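Local coordinates for beta-galactosidase (Bacillus circulans subsp. alkalophilus, PDB 3TTY), which catalyses the hydrolysis of terminal beta-galactosides to release galactose, as a glycoside hydrolase with a TIM-barrel catalytic domain, at the interface of chains A and B. Residues are numbered along the deposited sequence; one frame, centred on the assembly and turned at random. Chains: chain A/B, Beta-galactosidase.

Contact 1: the interface of chains A and B. Residues chain A 516, 564-566; chain B 321, 323-324, 371.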
loop_
_atom_site.group_PDB
_atom_site.type_symbol
_atom_site.label_atom_id
_atom_site.label_comp_id
_atom_site.label_asym_id
_atom_site.label_seq_id
_atom_site.Cartn_x
_atom_site.Cartn_y
_atom_site.Cartn_z
ATOM N N GLU A 516 -24.714 -14.098 -20.095
ATOM C CA GLU A 516 -23.483 -14.066 -19.300
ATOM C C GLU A 516 -22.798 -12.715 -19.449
ATOM O O GLU A 516 -23.081 -11.969 -20.385
ATOM C CB GLU A 516 -22.521 -15.197 -19.695
ATOM C CG GLU A 516 -22.037 -15.142 -21.145
ATOM C CD GLU A 516 -21.159 -16.318 -21.499
ATOM O OE1 GLU A 516 -20.619 -16.343 -22.622
ATOM O OE2 GLU A 516 -21.015 -17.232 -20.657
ATOM N N ASP A 564 -14.499 -9.861 -30.680
ATOM C CA ASP A 564 -14.516 -10.908 -29.664
ATOM C C ASP A 564 -15.572 -11.964 -29.998
ATOM O O ASP A 564 -16.309 -11.811 -30.973
ATOM C CB ASP A 564 -14.763 -10.295 -28.277
ATOM C CG ASP A 564 -13.786 -10.801 -27.234
ATOM O OD1 ASP A 564 -13.379 -11.978 -27.330
ATOM O OD2 ASP A 564 -13.419 -10.021 -26.326
ATOM N N TYR A 565 -15.650 -13.027 -29.196
ATOM C CA TYR A 565 -16.549 -14.150 -29.508
ATOM C C TYR A 565 -18.033 -13.788 -29.543
ATOM O O TYR A 565 -18.833 -14.510 -30.145
ATOM C CB TYR A 565 -16.312 -15.341 -28.575
ATOM C CG TYR A 565 -16.846 -15.169 -27.169
ATOM C CD1 TYR A 565 -16.114 -14.497 -26.200
ATOM C CD2 TYR A 565 -18.082 -15.693 -26.810
ATOM C CE1 TYR A 565 -16.602 -14.347 -24.917
ATOM C CE2 TYR A 565 -18.581 -15.546 -25.533
ATOM C CZ TYR A 565 -17.840 -14.873 -24.589
ATOM O OH TYR A 565 -18.341 -14.730 -23.320
ATOM N N TYR A 566 -18.409 -12.682 -28.905
ATOM C CA TYR A 566 -19.802 -12.231 -28.967
ATOM C C TYR A 566 -20.066 -11.204 -30.075
ATOM O O TYR A 566 -21.129 -10.580 -30.123
ATOM C CB TYR A 566 -20.293 -11.709 -27.622
ATOM C CG TYR A 566 -19.264 -10.986 -26.779
ATOM C CD1 TYR A 566 -19.165 -9.598 -26.794
ATOM C CD2 TYR A 566 -18.423 -11.692 -25.938
ATOM C CE1 TYR A 566 -18.241 -8.937 -25.999
ATOM C CE2 TYR A 566 -17.501 -11.044 -25.140
ATOM C CZ TYR A 566 -17.407 -9.671 -25.171
ATOM O OH TYR A 566 -16.473 -9.049 -24.368
ATOM N N ALA B 321 -14.381 -14.167 -19.136
ATOM C CA ALA B 321 -14.994 -15.412 -19.597
ATOM C C ALA B 321 -13.949 -16.291 -20.260
ATOM O O ALA B 321 -12.978 -15.787 -20.823
ATOM C CB ALA B 321 -16.132 -15.132 -20.562
ATOM N N ARG B 323 -13.061 -18.143 -23.364
ATOM C CA ARG B 323 -13.567 -18.044 -24.737
ATOM C C ARG B 323 -13.992 -19.438 -25.222
ATOM O O ARG B 323 -13.574 -20.455 -24.658
ATOM C CB ARG B 323 -12.532 -17.439 -25.701
ATOM C CG ARG B 323 -11.724 -16.227 -25.214
ATOM C CD ARG B 323 -12.444 -14.878 -25.289
ATOM N NE ARG B 323 -12.885 -14.480 -23.962
ATOM C CZ ARG B 323 -13.261 -13.259 -23.591
ATOM N NH1 ARG B 323 -13.250 -12.235 -24.432
ATOM N NH2 ARG B 323 -13.654 -13.070 -22.346
ATOM N N PRO B 324 -14.833 -19.490 -26.270
ATOM C CA PRO B 324 -15.322 -20.769 -26.786
ATOM C C PRO B 324 -14.196 -21.773 -26.974
ATOM O O PRO B 324 -13.236 -21.478 -27.685
ATOM C CB PRO B 324 -15.909 -20.388 -28.146
ATOM C CG PRO B 324 -16.372 -18.976 -27.962
ATOM C CD PRO B 324 -15.379 -18.341 -27.021
ATOM N N ARG B 371 -24.224 -21.384 -23.555
ATOM C CA ARG B 371 -22.895 -21.583 -24.139
ATOM C C ARG B 371 -22.026 -22.439 -23.224
ATOM O O ARG B 371 -21.427 -23.431 -23.657
ATOM C CB ARG B 371 -22.226 -20.229 -24.353
ATOM C CG ARG B 371 -21.017 -20.266 -25.239
ATOM C CD ARG B 371 -20.188 -19.001 -25.045
ATOM N NE ARG B 371 -18.830 -19.405 -24.764
ATOM C CZ ARG B 371 -18.132 -19.072 -23.689
ATOM N NH1 ARG B 371 -18.628 -18.259 -22.766
ATOM N NH2 ARG B 371 -16.909 -19.549 -23.568
#

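Contact 2: the interface of chains A and B. Residues chain A 417-420, 519-521; chain B 317-319.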
loop_
_atom_site.group_PDB
_atom_site.type_symbol
_atom_site.label_atom_id
_atom_site.label_comp_id
_atom_site.label_asym_id
_atom_site.label_seq_id
_atom_site.Cartn_x
_atom_site.Cartn_y
_atom_site.Cartn_z
ATOM N N PRO A 417 -17.981 -8.807 -10.770
ATOM C CA PRO A 417 -17.254 -9.366 -11.920
ATOM C C PRO A 417 -16.017 -8.577 -12.367
ATOM O O PRO A 417 -15.262 -9.095 -13.196
ATOM C CB PRO A 417 -18.309 -9.360 -13.029
ATOM C CG PRO A 417 -19.172 -8.191 -12.694
ATOM C CD PRO A 417 -19.197 -8.082 -11.187
ATOM N N SER A 418 -15.798 -7.375 -11.837
ATOM C CA SER A 418 -14.608 -6.594 -12.191
ATOM C C SER A 418 -14.272 -5.487 -11.197
ATOM O O SER A 418 -15.122 -4.669 -10.862
ATOM C CB SER A 418 -14.779 -5.938 -13.559
ATOM O OG SER A 418 -13.807 -4.917 -13.730
ATOM N N ILE A 419 -13.017 -5.424 -10.768
ATOM C CA ILE A 419 -12.586 -4.295 -9.954
ATOM C C ILE A 419 -12.515 -2.991 -10.752
ATOM O O ILE A 419 -12.268 -1.933 -10.188
ATOM C CB ILE A 419 -11.254 -4.573 -9.242
ATOM C CG1 ILE A 419 -10.150 -4.859 -10.257
ATOM C CG2 ILE A 419 -11.415 -5.744 -8.279
ATOM C CD1 ILE A 419 -8.751 -4.894 -9.641
ATOM N N ALA A 420 -12.745 -3.062 -12.059
ATOM C CA ALA A 420 -12.806 -1.843 -12.876
ATOM C C ALA A 420 -14.221 -1.281 -12.961
ATOM O O ALA A 420 -14.444 -0.244 -13.577
ATOM C CB ALA A 420 -12.247 -2.081 -14.271
ATOM N N ALA A 519 -15.903 -9.620 -18.304
ATOM C CA ALA A 519 -15.062 -8.551 -17.774
ATOM C C ALA A 519 -13.828 -8.333 -18.658
ATOM O O ALA A 519 -13.060 -9.260 -18.906
ATOM C CB ALA A 519 -14.643 -8.865 -16.347
ATOM N N LEU A 520 -13.645 -7.109 -19.145
ATOM C CA LEU A 520 -12.466 -6.795 -19.953
ATOM C C LEU A 520 -11.251 -6.473 -19.080
ATOM O O LEU A 520 -11.357 -5.744 -18.085
ATOM C CB LEU A 520 -12.754 -5.628 -20.908
ATOM C CG LEU A 520 -13.943 -5.842 -21.856
ATOM C CD1 LEU A 520 -13.998 -4.741 -22.901
ATOM C CD2 LEU A 520 -13.893 -7.226 -22.511
ATOM N N LEU A 521 -10.098 -7.017 -19.452
ATOM C CA LEU A 521 -8.857 -6.648 -18.788
ATOM C C LEU A 521 -8.560 -5.183 -19.112
ATOM O O LEU A 521 -9.026 -4.672 -20.131
ATOM C CB LEU A 521 -7.718 -7.565 -19.241
ATOM C CG LEU A 521 -7.453 -8.812 -18.388
ATOM C CD1 LEU A 521 -8.729 -9.608 -18.136
ATOM C CD2 LEU A 521 -6.388 -9.698 -19.029
ATOM N N PRO B 317 -9.377 -10.501 -10.442
ATOM C CA PRO B 317 -9.693 -9.063 -10.434
ATOM C C PRO B 317 -10.625 -8.693 -11.590
ATOM O O PRO B 317 -11.482 -7.815 -11.459
ATOM C CB PRO B 317 -8.321 -8.394 -10.594
ATOM C CG PRO B 317 -7.335 -9.423 -10.075
ATOM C CD PRO B 317 -7.926 -10.768 -10.421
ATOM N N TYR B 318 -10.465 -9.383 -12.707
ATOM C CA TYR B 318 -11.331 -9.186 -13.856
ATOM C C TYR B 318 -11.936 -10.531 -14.255
ATOM O O TYR B 318 -11.247 -11.365 -14.837
ATOM C CB TYR B 318 -10.518 -8.581 -15.007
ATOM C CG TYR B 318 -9.770 -7.336 -14.584
ATOM C CD1 TYR B 318 -10.421 -6.113 -14.495
ATOM C CD2 TYR B 318 -8.428 -7.392 -14.229
ATOM C CE1 TYR B 318 -9.749 -4.966 -14.080
ATOM C CE2 TYR B 318 -7.750 -6.258 -13.813
ATOM C CZ TYR B 318 -8.418 -5.046 -13.739
ATOM O OH TYR B 318 -7.753 -3.909 -13.331
ATOM N N ASN B 319 -13.206 -10.748 -13.909
ATOM C CA ASN B 319 -13.895 -12.014 -14.200
ATOM C C ASN B 319 -14.029 -12.230 -15.701
ATOM O O ASN B 319 -15.109 -12.059 -16.271
ATOM C CB ASN B 319 -15.286 -12.078 -13.551
ATOM C CG ASN B 319 -15.236 -12.263 -12.035
ATOM O OD1 ASN B 319 -16.204 -12.752 -11.433
ATOM N ND2 ASN B 319 -14.113 -11.880 -11.410
#

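Contact 3: the interface of chains A and B. Residues chain A 186-187, 212-213, 215; chain B 315, 352-355.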
loop_
_atom_site.group_PDB
_atom_site.type_symbol
_atom_site.label_atom_id
_atom_site.label_comp_id
_atom_site.label_asym_id
_atom_site.label_seq_id
_atom_site.Cartn_x
_atom_site.Cartn_y
_atom_site.Cartn_z
ATOM N N PHE A 186 -23.965 -21.804 2.611
ATOM C CA PHE A 186 -22.659 -21.618 1.966
ATOM C C PHE A 186 -21.570 -21.527 3.043
ATOM O O PHE A 186 -21.753 -20.859 4.057
ATOM C CB PHE A 186 -22.677 -20.338 1.116
ATOM C CG PHE A 186 -21.380 -20.047 0.379
ATOM C CD1 PHE A 186 -21.026 -20.766 -0.748
ATOM C CD2 PHE A 186 -20.552 -19.013 0.787
ATOM C CE1 PHE A 186 -19.859 -20.479 -1.438
ATOM C CE2 PHE A 186 -19.374 -18.723 0.107
ATOM C CZ PHE A 186 -19.028 -19.455 -1.006
ATOM N N TRP A 187 -20.445 -22.204 2.812
ATOM C CA TRP A 187 -19.334 -22.261 3.769
ATOM C C TRP A 187 -19.748 -22.572 5.221
ATOM O O TRP A 187 -19.245 -21.957 6.163
ATOM C CB TRP A 187 -18.479 -20.979 3.716
ATOM C CG TRP A 187 -17.699 -20.801 2.423
ATOM C CD1 TRP A 187 -17.727 -21.620 1.330
ATOM C CD2 TRP A 187 -16.786 -19.737 2.103
ATOM N NE1 TRP A 187 -16.901 -21.131 0.351
ATOM C CE2 TRP A 187 -16.308 -19.978 0.796
ATOM C CE3 TRP A 187 -16.332 -18.604 2.792
ATOM C CZ2 TRP A 187 -15.401 -19.126 0.157
ATOM C CZ3 TRP A 187 -15.435 -17.757 2.166
ATOM C CH2 TRP A 187 -14.974 -18.023 0.854
ATOM N N THR A 212 -15.275 -8.935 1.064
ATOM C CA THR A 212 -16.003 -9.719 2.056
ATOM C C THR A 212 -16.307 -11.129 1.561
ATOM O O THR A 212 -16.476 -11.350 0.368
ATOM C CB THR A 212 -17.335 -9.039 2.445
ATOM O OG1 THR A 212 -17.855 -9.633 3.642
ATOM C CG2 THR A 212 -18.356 -9.179 1.318
ATOM N N ASN A 213 -16.375 -12.074 2.495
ATOM C CA ASN A 213 -16.775 -13.443 2.203
ATOM C C ASN A 213 -18.299 -13.597 2.185
ATOM O O ASN A 213 -18.837 -14.488 1.529
ATOM C CB ASN A 213 -16.210 -14.376 3.265
ATOM C CG ASN A 213 -14.704 -14.443 3.237
ATOM O OD1 ASN A 213 -14.096 -14.560 2.181
ATOM N ND2 ASN A 213 -14.094 -14.358 4.400
ATOM N N GLN A 215 -21.480 -11.138 1.664
ATOM C CA GLN A 215 -21.956 -9.774 1.403
ATOM C C GLN A 215 -23.245 -9.442 2.163
ATOM O O GLN A 215 -23.473 -8.288 2.538
ATOM C CB GLN A 215 -22.037 -9.401 -0.100
ATOM C CG GLN A 215 -21.685 -10.466 -1.134
ATOM C CD GLN A 215 -20.254 -10.984 -1.069
ATOM O OE1 GLN A 215 -19.989 -11.979 -0.400
ATOM N NE2 GLN A 215 -19.339 -10.341 -1.793
ATOM N N TRP B 315 -13.023 -14.707 -8.033
ATOM C CA TRP B 315 -11.853 -14.217 -7.283
ATOM C C TRP B 315 -10.823 -13.433 -8.106
ATOM O O TRP B 315 -9.992 -12.718 -7.544
ATOM C CB TRP B 315 -11.146 -15.370 -6.557
ATOM C CG TRP B 315 -12.031 -16.067 -5.570
ATOM C CD1 TRP B 315 -12.711 -17.232 -5.762
ATOM C CD2 TRP B 315 -12.352 -15.627 -4.245
ATOM N NE1 TRP B 315 -13.428 -17.548 -4.637
ATOM C CE2 TRP B 315 -13.221 -16.583 -3.689
ATOM C CE3 TRP B 315 -11.979 -14.520 -3.471
ATOM C CZ2 TRP B 315 -13.727 -16.470 -2.394
ATOM C CZ3 TRP B 315 -12.484 -14.408 -2.186
ATOM C CH2 TRP B 315 -13.350 -15.378 -1.660
ATOM N N GLY B 352 -26.255 -15.935 -3.131
ATOM C CA GLY B 352 -25.494 -16.900 -2.378
ATOM C C GLY B 352 -24.144 -16.438 -1.838
ATOM O O GLY B 352 -23.199 -17.204 -1.923
ATOM N N ALA B 353 -24.023 -15.224 -1.289
ATOM C CA ALA B 353 -22.718 -14.738 -0.762
ATOM C C ALA B 353 -21.613 -14.560 -1.823
ATOM O O ALA B 353 -21.913 -14.225 -2.968
ATOM C CB ALA B 353 -22.202 -15.629 0.383
ATOM N N CYS B 354 -20.349 -14.814 -1.452
ATOM C CA CYS B 354 -19.201 -14.358 -2.261
ATOM C C CYS B 354 -18.905 -15.109 -3.565
ATOM O O CYS B 354 -18.228 -14.577 -4.439
ATOM C CB CYS B 354 -17.913 -14.190 -1.420
ATOM S SG CYS B 354 -17.012 -15.729 -0.924
ATOM N N GLU B 355 -19.400 -16.328 -3.718
ATOM C CA GLU B 355 -19.145 -17.058 -4.962
ATOM C C GLU B 355 -20.351 -17.175 -5.916
ATOM O O GLU B 355 -20.340 -17.986 -6.834
ATOM C CB GLU B 355 -18.494 -18.422 -4.671
ATOM C CG GLU B 355 -17.101 -18.261 -4.056
ATOM C CD GLU B 355 -16.430 -19.572 -3.680
ATOM O OE1 GLU B 355 -15.195 -19.569 -3.518
ATOM O OE2 GLU B 355 -17.124 -20.595 -3.525
HETATM O O HOH W 1 -16.786 -22.753 -1.984
#

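Contact 1: the interface of chains A and B
A:Tyr565 packs against B:Pro324, B:Arg323 and B:Arg371, with one ion pair at its hydroxyl tip and another beyond its CD1/CE1 edge. At CB of A:Tyr565 the pyrrolidine of B:Pro324 rests, its CD 3.5 Å away. CG has the same proline CD beside it, and the contact runs on to CD2. With CG set between its own backbone N and carbonyl carbon (chi1 75°), the ring can point at chain B, in a polar and aromatic patch where trimerisation-domain residues of chain A probably help hold the neighbouring subunit. Further out the two edges part company. CE1 of A:Tyr565 lies over the centre of the guanidinium of B:Arg323, 3.8 Å from its CZ, with the two planes steeply inclined. CE2 of A:Tyr565 instead packs on the aliphatic CD of B:Arg371 at 3.8 Å. At the tip, OH of A:Tyr565 passes 3.6 Å from the methyl CB of B:Ala321 and gives a hydrogen bond to OE1 of A:Glu516. That oxygen has two donors: the phenol comes from above the carboxylate plane, while NH1 of B:Arg371 reaches the syn lone pair of A:Glu516 OE1 at 2.8 Å in a salt bridge. Off the CD1/CE1 edge, NH1 of B:Arg323 forms a salt bridge with OD1 of A:Asp564, 2.9 Å away, although its hydrogen bond is weak. OD1 of A:Asp564, met on its anti side, also takes the backbone N of A:Tyr565 at 3.1 Å.

Contact 2: the interface of chains A and B
A:Ser418 and B:Tyr318 pair as a short antiparallel bridge: A:Ile419 N gives a nearly straight hydrogen bond to B:Pro317 O (2.9 Å), and B:Asn319 N returns one to A:Pro417 O. On its other flank the chain B segment accepts a longer bond, from A:Ala519 N to B:Asn319 O at 3.3 Å. B:Tyr318 therefore enters between two stretches of chain A. With CG anti to the carbonyl carbon (chi1 -53°), its ring is carried past A:Ser418 to A:Ile419 and A:Ala420. CB of B:Tyr318 touches CD1 of A:Leu521 at 3.7 Å. Along one ring edge, CD1 faces the hydroxyl OG of A:Ser418, and CE1 of B:Tyr318 meets the methyl CB of A:Ala420, in plane, at 3.8 Å. A:Ile419 crosses the tyrosine at about a right angle with its CG1 branch, while CD1 of A:Ile419 touches CB of B:Pro317 at 3.7 Å, the two side chains lying alongside. OG of A:Ser418 is itself held by A:Ala420 N, which donates to it at 2.7 Å. An alanine in place of B:Tyr318 would probably leave a gap beside A:Ile419 and A:Ala420. In the fold, the chain A loop joins helices 405-413 and 423-435, A:Ala519 ends strand 512-519, and the chain B loop lies between strand 303-307 and helix 326-336.

Contact 3: the interface of chains A and B
A:Phe186, with CG anti to its backbone N (chi1 -179°), points its rim at B:Glu355, whose CG lies anti to the carbonyl carbon (chi1 -65°) and whose chain then runs extended. The carboxylate sits at the edge of the phenyl ring, OE2 of B:Glu355 being 3.4 Å from CZ of A:Phe186, with the planes steeply crossed. The next residue, A:Trp187, lays CD1 over the centre of the same phenyl ring. NE1 of A:Trp187 binds water 1 at 2.8 Å, and water 1 passes the link on to OE2 of B:Glu355 at 2.7 Å. The other carboxylate oxygen, OE1 of B:Glu355, accepts from NE1 of B:Trp315 at 2.9 Å, on its anti side and in the plane of that indole. The two tryptophans reach toward each other tip to tip, CH2 of A:Trp187 lying 3.8 Å from CZ2 of B:Trp315. B:Cys354 packs beside A:Trp187, its SG 3.5 Å from CH2 of A:Trp187. Its backbone N makes a weak hydrogen bond to A:Asn213 O. B:Trp315 and B:Glu355 belong to the galactose pocket of chain B, which makes this an intersubunit wall next to the active site: the neighbouring chain probably helps set the shape of the pocket and hold its glutamate in place.

The three contacts follow one another in a bent line along one A-B interface: contact 1 lies about 15 Å from contact 2 and contact 2 about 17 Å from contact 3, between the centres of their C-alpha atoms, with contacts 1 and 3 about 25 Å apart. Chain A strand 512-519 serves contacts 1 and 2, and the chain B stretch around 315-324 reaches all three. Chain A offers residues of the trimerisation family region in contacts 1 and 2. The assembly holds three copies; these two probably help hold neighbours together, and contact 3, with residues of the galactose pocket, may link assembly to that site's shape.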